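Local coordinates for protein lipocalin AI-4 (Rhodnius prolixus, PDB 5H9N) that binds cysteinyl leukotrienes such as leukotriene C4 as a salivary lipocalin of a blood-feeding insect, probably sequestering them during the meal, at residues A[17-31]-A[96-108]. The protein carries 1 engineered substitution. Numbering follows the deposited sequence.
Sequences IMSGFDANRFFTGDW and AVVETDYANYALL. With LTX ((5~{S},6~{R},7~{E},9~{E},11~{Z},14~{Z})-6-[(2~{R})-2-[[(4~{S})-4-azanyl-5-oxidanyl-5-oxidanylidene-pentanoyl]amino]-3-( 2-hydroxy-2-oxoethylamino)-3-oxidanylidene-propyl]sulfanyl-5-oxidanyl-icosa-7,9,11,14-tetraenoic acid), chain B.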
loop_
_atom_site.group_PDB
_atom_site.type_symbol
_atom_site.label_atom_id
_atom_site.label_comp_id
_atom_site.label_asym_id
_atom_site.label_seq_id
_atom_site.Cartn_x
_atom_site.Cartn_y
_atom_site.Cartn_z
ATOM N N ILE A 17 9.285 10.716 -0.405
ATOM C CA ILE A 17 8.106 10.564 0.447
ATOM C C ILE A 17 7.650 11.917 0.981
ATOM O O ILE A 17 8.467 12.764 1.323
ATOM C CB ILE A 17 8.401 9.607 1.630
ATOM C CG1 ILE A 17 8.740 8.211 1.101
ATOM C CG2 ILE A 17 7.218 9.529 2.585
ATOM C CD1 ILE A 17 9.176 7.225 2.172
ATOM N N MET A 18 6.340 12.121 1.045
ATOM C CA MET A 18 5.772 13.353 1.574
ATOM C C MET A 18 6.326 13.703 2.940
ATOM O O MET A 18 6.690 12.830 3.729
ATOM C CB MET A 18 4.260 13.243 1.688
ATOM C CG MET A 18 3.821 12.202 2.709
ATOM S SD MET A 18 2.045 11.906 2.786
ATOM C CE MET A 18 1.468 13.519 3.310
ATOM N N SER A 19 6.382 14.994 3.218
ATOM C CA SER A 19 6.713 15.447 4.552
ATOM C C SER A 19 5.432 15.533 5.371
ATOM O O SER A 19 4.330 15.681 4.821
ATOM C CB SER A 19 7.423 16.799 4.507
ATOM O OG SER A 19 6.622 17.757 3.841
ATOM N N GLY A 20 5.579 15.402 6.683
ATOM C CA GLY A 20 4.486 15.632 7.606
ATOM C C GLY A 20 3.371 14.608 7.554
ATOM O O GLY A 20 2.221 14.943 7.820
ATOM N N PHE A 21 3.711 13.367 7.238
ATOM C CA PHE A 21 2.725 12.287 7.225
ATOM C C PHE A 21 2.039 12.152 8.579
ATOM O O PHE A 21 2.702 12.100 9.618
ATOM C CB PHE A 21 3.372 10.961 6.838
ATOM C CG PHE A 21 2.438 9.782 6.920
ATOM C CD1 PHE A 21 1.367 9.664 6.047
ATOM C CD2 PHE A 21 2.641 8.784 7.860
ATOM C CE1 PHE A 21 0.510 8.582 6.114
ATOM C CE2 PHE A 21 1.782 7.695 7.933
ATOM C CZ PHE A 21 0.720 7.590 7.050
ATOM N N ASP A 22 0.709 12.115 8.549
ATOM C CA ASP A 22 -0.127 12.027 9.739
ATOM C C ASP A 22 -0.763 10.642 9.815
ATOM O O ASP A 22 -1.798 10.386 9.192
ATOM C CB ASP A 22 -1.202 13.122 9.710
ATOM C CG ASP A 22 -2.006 13.212 10.999
ATOM O OD1 ASP A 22 -2.034 12.239 11.783
ATOM O OD2 ASP A 22 -2.624 14.275 11.225
ATOM N N ALA A 23 -0.146 9.749 10.578
ATOM C CA ALA A 23 -0.599 8.367 10.649
ATOM C C ALA A 23 -2.030 8.258 11.159
ATOM O O ALA A 23 -2.784 7.387 10.715
ATOM C CB ALA A 23 0.340 7.547 11.517
ATOM N N ASN A 24 -2.415 9.150 12.067
ATOM C CA ASN A 24 -3.755 9.109 12.634
ATOM C C ASN A 24 -4.833 9.359 11.589
ATOM O O ASN A 24 -5.922 8.793 11.666
ATOM C CB ASN A 24 -3.892 10.126 13.771
ATOM C CG ASN A 24 -3.215 9.668 15.049
ATOM O OD1 ASN A 24 -2.897 8.490 15.211
ATOM N ND2 ASN A 24 -2.996 10.602 15.969
ATOM N N ARG A 25 -4.534 10.204 10.608
ATOM C CA ARG A 25 -5.520 10.508 9.576
ATOM C C ARG A 25 -5.514 9.488 8.455
ATOM O O ARG A 25 -6.506 9.332 7.758
ATOM C CB ARG A 25 -5.289 11.894 8.986
ATOM C CG ARG A 25 -5.554 13.028 9.953
ATOM C CD ARG A 25 -5.675 14.327 9.190
ATOM N NE ARG A 25 -6.862 14.319 8.344
ATOM C CZ ARG A 25 -6.968 14.990 7.203
ATOM N NH1 ARG A 25 -5.945 15.710 6.766
ATOM N NH2 ARG A 25 -8.085 14.922 6.495
ATOM N N PHE A 26 -4.393 8.805 8.264
ATOM C CA PHE A 26 -4.329 7.801 7.215
ATOM C C PHE A 26 -4.921 6.461 7.660
ATOM O O PHE A 26 -5.692 5.840 6.928
ATOM C CB PHE A 26 -2.896 7.578 6.736
ATOM C CG PHE A 26 -2.805 6.495 5.704
ATOM C CD1 PHE A 26 -3.211 6.741 4.401
ATOM C CD2 PHE A 26 -2.376 5.212 6.036
ATOM C CE1 PHE A 26 -3.181 5.746 3.456
ATOM C CE2 PHE A 26 -2.341 4.210 5.084
ATOM C CZ PHE A 26 -2.739 4.482 3.795
ATOM N N PHE A 27 -4.540 6.006 8.848
ATOM C CA PHE A 27 -4.971 4.698 9.329
ATOM C C PHE A 27 -6.319 4.780 10.030
ATOM O O PHE A 27 -6.465 4.383 11.189
ATOM C CB PHE A 27 -3.911 4.094 10.255
ATOM C CG PHE A 27 -2.631 3.736 9.551
ATOM C CD1 PHE A 27 -2.571 2.632 8.712
ATOM C CD2 PHE A 27 -1.489 4.505 9.718
ATOM C CE1 PHE A 27 -1.396 2.299 8.064
ATOM C CE2 PHE A 27 -0.310 4.178 9.076
ATOM C CZ PHE A 27 -0.260 3.076 8.246
ATOM N N THR A 28 -7.299 5.325 9.321
ATOM C CA THR A 28 -8.672 5.372 9.797
ATOM C C THR A 28 -9.584 5.165 8.596
ATOM O O THR A 28 -9.233 5.548 7.479
ATOM C CB THR A 28 -8.988 6.702 10.507
ATOM O OG1 THR A 28 -10.270 6.615 11.140
ATOM C CG2 THR A 28 -8.988 7.861 9.524
ATOM N N GLY A 29 -10.724 4.525 8.818
ATOM C CA GLY A 29 -11.677 4.284 7.747
ATOM C C GLY A 29 -11.275 3.189 6.772
ATOM O O GLY A 29 -10.414 2.360 7.061
ATOM N N ASP A 30 -11.932 3.183 5.615
ATOM C CA ASP A 30 -11.704 2.206 4.551
ATOM C C ASP A 30 -10.943 2.827 3.400
ATOM O O ASP A 30 -11.160 3.996 3.065
ATOM C CB ASP A 30 -13.028 1.668 4.012
ATOM C CG ASP A 30 -13.786 0.838 5.020
ATOM O OD1 ASP A 30 -13.148 0.298 5.938
ATOM O OD2 ASP A 30 -15.022 0.715 4.882
ATOM N N TRP A 31 -10.089 2.025 2.781
ATOM C CA TRP A 31 -9.375 2.425 1.575
ATOM C C TRP A 31 -9.578 1.345 0.502
ATOM O O TRP A 31 -9.293 0.177 0.769
ATOM C CB TRP A 31 -7.884 2.572 1.844
ATOM C CG TRP A 31 -7.438 3.796 2.597
ATOM C CD1 TRP A 31 -7.028 3.857 3.896
ATOM C CD2 TRP A 31 -7.321 5.122 2.073
ATOM N NE1 TRP A 31 -6.656 5.145 4.217
ATOM C CE2 TRP A 31 -6.827 5.939 3.112
ATOM C CE3 TRP A 31 -7.578 5.695 0.818
ATOM C CZ2 TRP A 31 -6.597 7.304 2.938
ATOM C CZ3 TRP A 31 -7.349 7.040 0.650
ATOM C CH2 TRP A 31 -6.849 7.830 1.694
ATOM N N ALA A 96 5.135 2.295 2.481
ATOM C CA ALA A 96 5.262 3.696 2.856
ATOM C C ALA A 96 4.209 4.481 2.097
ATOM O O ALA A 96 3.921 4.167 0.936
ATOM C CB ALA A 96 6.649 4.220 2.537
ATOM N N VAL A 97 3.631 5.493 2.732
ATOM C CA VAL A 97 2.690 6.382 2.058
ATOM C C VAL A 97 3.489 7.484 1.363
ATOM O O VAL A 97 4.097 8.336 2.007
ATOM C CB VAL A 97 1.676 6.988 3.036
ATOM C CG1 VAL A 97 0.708 7.904 2.296
ATOM C CG2 VAL A 97 0.915 5.884 3.743
ATOM N N VAL A 98 3.506 7.462 0.040
ATOM C CA VAL A 98 4.273 8.421 -0.731
ATOM C C VAL A 98 3.605 9.792 -0.732
ATOM O O VAL A 98 4.264 10.806 -0.530
ATOM C CB VAL A 98 4.472 7.911 -2.173
ATOM C CG1 VAL A 98 5.249 8.916 -2.993
ATOM C CG2 VAL A 98 5.187 6.554 -2.156
ATOM N N GLU A 99 2.299 9.811 -0.956
ATOM C CA GLU A 99 1.536 11.052 -1.011
ATOM C C GLU A 99 0.094 10.738 -0.673
ATOM O O GLU A 99 -0.434 9.744 -1.174
ATOM C CB GLU A 99 1.613 11.682 -2.405
ATOM C CG GLU A 99 2.881 12.419 -2.744
ATOM C CD GLU A 99 2.803 13.885 -2.389
ATOM O OE1 GLU A 99 2.589 14.705 -3.306
ATOM O OE2 GLU A 99 2.945 14.216 -1.194
ATOM N N THR A 100 -0.561 11.558 0.144
ATOM C CA THR A 100 -1.986 11.355 0.426
ATOM C C THR A 100 -2.630 12.657 0.840
ATOM O O THR A 100 -1.957 13.514 1.408
ATOM C CB THR A 100 -2.221 10.296 1.536
ATOM O OG1 THR A 100 -3.626 10.095 1.724
ATOM C CG2 THR A 100 -1.618 10.737 2.845
ATOM N N ASP A 101 -3.919 12.823 0.536
ATOM C CA ASP A 101 -4.672 13.952 1.081
ATOM C C ASP A 101 -5.633 13.460 2.162
ATOM O O ASP A 101 -6.469 14.220 2.645
ATOM C CB ASP A 101 -5.407 14.723 -0.030
ATOM C CG ASP A 101 -6.622 13.987 -0.580
ATOM O OD1 ASP A 101 -6.740 12.769 -0.378
ATOM O OD2 ASP A 101 -7.450 14.654 -1.236
ATOM N N TYR A 102 -5.507 12.180 2.523
ATOM C CA TYR A 102 -6.260 11.512 3.605
ATOM C C TYR A 102 -7.748 11.310 3.329
ATOM O O TYR A 102 -8.295 10.261 3.655
ATOM C CB TYR A 102 -6.083 12.256 4.938
ATOM C CG TYR A 102 -4.631 12.486 5.296
ATOM C CD1 TYR A 102 -3.858 11.463 5.825
ATOM C CD2 TYR A 102 -4.034 13.724 5.095
ATOM C CE1 TYR A 102 -2.533 11.661 6.143
ATOM C CE2 TYR A 102 -2.706 13.931 5.410
ATOM C CZ TYR A 102 -1.965 12.904 5.941
ATOM O OH TYR A 102 -0.637 13.121 6.253
ATOM N N ALA A 103 -8.395 12.306 2.738
ATOM C CA ALA A 103 -9.831 12.282 2.511
ATOM C C ALA A 103 -10.253 11.688 1.167
ATOM O O ALA A 103 -11.430 11.370 0.979
ATOM C CB ALA A 103 -10.371 13.689 2.635
ATOM N N ASN A 104 -9.313 11.542 0.234
ATOM C CA ASN A 104 -9.672 11.042 -1.087
ATOM C C ASN A 104 -8.746 9.952 -1.587
ATOM O O ASN A 104 -9.219 8.877 -1.979
ATOM C CB ASN A 104 -9.700 12.178 -2.107
ATOM C CG ASN A 104 -10.723 13.237 -1.767
ATOM O OD1 ASN A 104 -11.926 13.034 -1.929
ATOM N ND2 ASN A 104 -10.246 14.382 -1.304
ATOM N N TYR A 105 -7.445 10.218 -1.618
ATOM C CA TYR A 105 -6.514 9.306 -2.273
ATOM C C TYR A 105 -5.266 9.081 -1.450
ATOM O O TYR A 105 -4.913 9.905 -0.605
ATOM C CB TYR A 105 -6.108 9.851 -3.650
ATOM C CG TYR A 105 -5.346 11.167 -3.585
ATOM C CD1 TYR A 105 -3.969 11.197 -3.376
ATOM C CD2 TYR A 105 -6.006 12.375 -3.740
ATOM C CE1 TYR A 105 -3.277 12.411 -3.305
ATOM C CE2 TYR A 105 -5.320 13.584 -3.676
ATOM C CZ TYR A 105 -3.962 13.591 -3.459
ATOM O OH TYR A 105 -3.293 14.801 -3.396
ATOM N N ALA A 106 -4.563 7.997 -1.746
ATOM C CA ALA A 106 -3.241 7.761 -1.192
ATOM C C ALA A 106 -2.427 6.953 -2.173
ATOM O O ALA A 106 -2.893 5.913 -2.659
ATOM C CB ALA A 106 -3.330 7.040 0.142
ATOM N N LEU A 107 -1.227 7.413 -2.485
ATOM C CA LEU A 107 -0.268 6.677 -3.295
ATOM C C LEU A 107 0.718 6.011 -2.365
ATOM O O LEU A 107 1.388 6.703 -1.598
ATOM C CB LEU A 107 0.470 7.625 -4.241
ATOM C CG LEU A 107 1.528 6.989 -5.136
ATOM C CD1 LEU A 107 0.894 6.022 -6.113
ATOM C CD2 LEU A 107 2.370 8.053 -5.843
ATOM N N LEU A 108 0.775 4.684 -2.398
ATOM C CA LEU A 108 1.660 3.906 -1.544
ATOM C C LEU A 108 2.684 3.142 -2.343
ATOM O O LEU A 108 2.457 2.778 -3.506
ATOM C CB LEU A 108 0.860 2.911 -0.684
ATOM C CG LEU A 108 0.297 3.398 0.651
ATOM C CD1 LEU A 108 -0.697 4.537 0.435
ATOM C CD2 LEU A 108 -0.357 2.248 1.409
HETATM O O2 LTX B . 2.873 -5.341 -3.599
HETATM C C1 LTX B . 2.406 -5.841 -4.650
HETATM O O1 LTX B . 1.286 -5.515 -5.114
HETATM C C2 LTX B . 3.236 -6.862 -5.392
HETATM C C3 LTX B . 2.632 -8.248 -5.192
HETATM C C4 LTX B . 2.273 -8.472 -3.725
HETATM C C5 LTX B . 1.927 -9.932 -3.469
HETATM O O3 LTX B . 0.662 -10.260 -4.064
HETATM C C6 LTX B . 1.885 -10.254 -1.979
HETATM C C7 LTX B . 0.778 -9.479 -1.275
HETATM C C8 LTX B . 1.029 -8.545 -0.342
HETATM C C9 LTX B . -0.081 -7.842 0.321
HETATM C C10 LTX B . 0.061 -7.074 1.410
HETATM C C11 LTX B . -1.109 -6.425 2.011
HETATM C C12 LTX B . -1.123 -5.610 3.074
HETATM C C13 LTX B . 0.096 -5.195 3.879
HETATM C C14 LTX B . 0.869 -4.086 3.194
HETATM C C15 LTX B . 0.483 -2.815 3.179
HETATM C C16 LTX B . -0.776 -2.343 3.867
HETATM C C17 LTX B . -1.415 -1.214 3.063
HETATM C C18 LTX B . -2.558 -0.598 3.860
HETATM C C19 LTX B . -3.422 0.318 3.006
HETATM C C20 LTX B . -4.527 0.943 3.834
HETATM O O32 LTX B . -4.191 -11.903 -0.424
HETATM C C21 LTX B . -2.946 -11.936 -0.451
HETATM O O31 LTX B . -2.249 -11.102 -1.064
HETATM C CA3 LTX B . -2.252 -13.046 0.294
HETATM N N3 LTX B . -0.809 -12.897 0.191
HETATM C C22 LTX B . 0.053 -13.862 0.495
HETATM O O33 LTX B . -0.329 -14.954 0.880
HETATM C CA2 LTX B . 1.528 -13.605 0.364
HETATM C CB2 LTX B . 1.843 -12.183 -0.101
HETATM S SG2 LTX B . 1.657 -12.010 -1.844
HETATM N N2 LTX B . 2.142 -14.599 -0.490
HETATM C CD1 LTX B . 3.233 -15.255 -0.120
HETATM O OE1 LTX B . 3.997 -14.848 0.744
HETATM C CG1 LTX B . 3.466 -16.549 -0.864
HETATM C CB1 LTX B . 4.874 -17.076 -0.635
HETATM C CA1 LTX B . 5.246 -18.048 -1.751
HETATM N N1 LTX B . 4.952 -17.429 -3.060
HETATM C C23 LTX B . 4.468 -19.323 -1.626
HETATM O O11 LTX B . 3.779 -19.698 -2.600
HETATM O O12 LTX B . 4.546 -19.965 -0.557
HETATM O O HOH W 1 -0.045 15.610 6.276
HETATM O O HOH W 2 -5.902 16.557 4.050
#
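Phe26 and Tyr102 meet through different chi1 settings: Phe26 sets CG opposite its own N (177°), which places the ring between Val97 and Trp31, whereas Tyr102 CG is anti to the carbonyl carbon (-53°), bringing CD1 near Arg25 CB and Phe26 N and CE1 near Asp22 O at the start of helix 23-26. Val97 CG2 sits over the centre of the Phe26 ring, 3.9 Å from the centroid and 9° off the normal, a CH-pi contact. Trp31 NE1 lies over the other face, near the rim, and its nearly straight hydrogen bond to Phe26 O, 3.0 Å long and in the indole plane, fixes the indole's rotation. Ala106 CB serves both aromatics, at the edge of Phe26 and over the face of the Trp31 six-membered ring. Asp22 N donates to Tyr102 OH at 2.8 Å, and water 1 links that hydroxyl to Gly20 O. One face of the Arg25 guanidinium lies over Tyr102 CB, its plane tilted against the ring, with NH1 3.2 Å from Tyr102 CD2. The bond Met18 N to Val98 O (2.9 Å) ties down the start of 17-31. Phe26, Trp31 and Leu108 also border the leukotriene's fatty tail, with Trp31 CD1 3.8 Å from LTX C20. The short helix and its neighbouring segments thus pack on the 90-100/105-112 hairpin, closing one end of the lipocalin barrel; Gly29-Asp30-Trp31 fits the family's G-x-W motif, with Arg128 in cation-pi contact with Trp31.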